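Local coordinates for protein SidF, inhibitor of growth family, member 3 (Legionella pneumophila subsp. pneumophila, PDB 4FYE) that acts as a phosphoinositide phosphatase, probably removing the 3-phosphate from phosphatidylinositol 3,4,5-trisphosphate and related membrane lipids, at residues Ile5-Asn8 / Ile9-Val13. The protein carries 1 engineered substitution. Sequence-based numbering, arbitrary orientation.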
loop_
_atom_site.group_PDB
_atom_site.type_symbol
_atom_site.label_atom_id
_atom_site.label_comp_id
_atom_site.label_asym_id
_atom_site.label_seq_id
_atom_site.Cartn_x
_atom_site.Cartn_y
_atom_site.Cartn_z
ATOM N N ILE A 5 7.481 19.228 2.693
ATOM C CA ILE A 5 6.444 19.733 3.649
ATOM C C ILE A 5 6.291 18.839 4.877
ATOM O O ILE A 5 6.234 17.596 4.787
ATOM C CB ILE A 5 5.039 19.945 2.995
ATOM C CG1 ILE A 5 4.412 18.599 2.545
ATOM C CG2 ILE A 5 5.113 21.003 1.888
ATOM C CD1 ILE A 5 2.906 18.573 2.585
ATOM N N THR A 6 6.230 19.505 6.026
ATOM C CA THR A 6 5.920 18.863 7.302
ATOM C C THR A 6 4.630 19.521 7.803
ATOM O O THR A 6 4.520 20.034 8.929
ATOM C CB THR A 6 7.102 18.968 8.278
ATOM O OG1 THR A 6 7.381 20.348 8.553
ATOM C CG2 THR A 6 8.332 18.344 7.638
ATOM N N GLU A 7 3.663 19.496 6.893
ATOM C CA GLU A 7 2.375 20.119 7.053
ATOM C C GLU A 7 1.368 19.061 7.461
ATOM O O GLU A 7 1.529 17.885 7.226
ATOM C CB GLU A 7 1.963 20.763 5.719
ATOM C CG GLU A 7 0.729 21.649 5.753
ATOM C CD GLU A 7 0.919 22.895 6.600
ATOM O OE1 GLU A 7 0.506 22.841 7.788
ATOM O OE2 GLU A 7 1.478 23.905 6.075
ATOM N N ASN A 8 0.313 19.514 8.080
ATOM C CA ASN A 8 -0.740 18.665 8.529
ATOM C C ASN A 8 -1.381 18.014 7.293
ATOM O O ASN A 8 -1.586 18.681 6.299
ATOM C CB ASN A 8 -1.718 19.539 9.290
ATOM C CG ASN A 8 -2.947 18.811 9.672
ATOM O OD1 ASN A 8 -2.995 18.179 10.726
ATOM N ND2 ASN A 8 -3.948 18.856 8.818
ATOM N N ILE A 9 -1.661 16.710 7.355
ATOM C CA ILE A 9 -2.172 15.979 6.214
ATOM C C ILE A 9 -3.479 16.617 5.691
ATOM O O ILE A 9 -3.609 16.865 4.484
ATOM C CB ILE A 9 -2.333 14.482 6.570
ATOM C CG1 ILE A 9 -1.687 13.566 5.521
ATOM C CG2 ILE A 9 -3.731 14.085 7.087
ATOM C CD1 ILE A 9 -1.939 13.856 4.078
ATOM N N GLU A 10 -4.415 16.930 6.592
ATOM C CA GLU A 10 -5.659 17.495 6.173
ATOM C C GLU A 10 -5.429 18.815 5.465
ATOM O O GLU A 10 -6.069 19.066 4.416
ATOM C CB GLU A 10 -6.657 17.702 7.324
ATOM C CG GLU A 10 -8.024 18.072 6.769
ATOM C CD GLU A 10 -9.104 18.477 7.795
ATOM O OE1 GLU A 10 -9.953 19.369 7.458
ATOM O OE2 GLU A 10 -9.122 17.898 8.918
ATOM N N THR A 11 -4.545 19.677 5.991
ATOM C CA THR A 11 -4.428 20.975 5.329
ATOM C C THR A 11 -3.777 20.758 3.952
ATOM O O THR A 11 -4.247 21.250 2.933
ATOM C CB THR A 11 -3.736 22.093 6.152
ATOM O OG1 THR A 11 -2.361 22.130 5.796
ATOM C CG2 THR A 11 -3.878 21.916 7.664
ATOM N N TYR A 12 -2.724 19.975 3.910
ATOM C CA TYR A 12 -2.211 19.582 2.613
ATOM C C TYR A 12 -3.237 19.010 1.607
ATOM O O TYR A 12 -3.289 19.444 0.452
ATOM C CB TYR A 12 -1.052 18.643 2.758
ATOM C CG TYR A 12 -0.287 18.391 1.486
ATOM C CD1 TYR A 12 0.102 19.434 0.622
ATOM C CD2 TYR A 12 0.108 17.122 1.167
ATOM C CE1 TYR A 12 0.852 19.189 -0.534
ATOM C CE2 TYR A 12 0.872 16.862 0.040
ATOM C CZ TYR A 12 1.241 17.887 -0.805
ATOM O OH TYR A 12 1.969 17.552 -1.932
ATOM N N VAL A 13 -4.065 18.072 2.023
ATOM C CA VAL A 13 -5.029 17.452 1.092
ATOM C C VAL A 13 -6.004 18.519 0.566
ATOM O O VAL A 13 -6.413 18.512 -0.632
ATOM C CB VAL A 13 -5.794 16.354 1.830
ATOM C CG1 VAL A 13 -7.024 15.944 1.060
ATOM C CG2 VAL A 13 -4.845 15.169 2.204
#
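The backbone turns from an irregular lead-in into helix 9-16 at Asn8, whose O accepts a hydrogen bond from Tyr12 N over 2.9 Å with an N-H...O angle of 168°. That nearly straight i to i+4 bond, followed by Val13 N to Ile9 O at 2.8 Å, identifies the residue as the N-cap of the helix. Its side chain folds back over the first turn, CB resting 3.6 Å from CG2 of Thr11, and the two side chains cross at roughly a right angle. On the same turn, Thr11 OG1 presses against the aliphatic part of Glu7, just 3.1 Å from its CG, a tight approach. The Glu7 chain bends beyond CG and returns its carboxylate to the backbone: Asn8 N donates a weak hydrogen bond to OE1 at 3.3 Å, adding a local link just before the helix.

One turn into the helix, Tyr12 CG lies anti to the backbone N (chi1 -169°), which swings the ring back alongside the lead-in. Met45 touches the Tyr12 side chain, and the Tyr12 hydroxyl is hydrogen-bonded to Asp43. Elsewhere, Ile9 packs on strands 199-206 and 247-254, and Val13 on the former, seating the helix against the six-stranded mixed sheet, while Thr6 bonds to Thr398 and Arg339. Ile5, at the first modelled position, is poorly ordered, yet its modelled methyl makes a CH-pi contact: CD1 sits 3.3 Å from the centroid of the Tyr12 ring, only 11° off the normal.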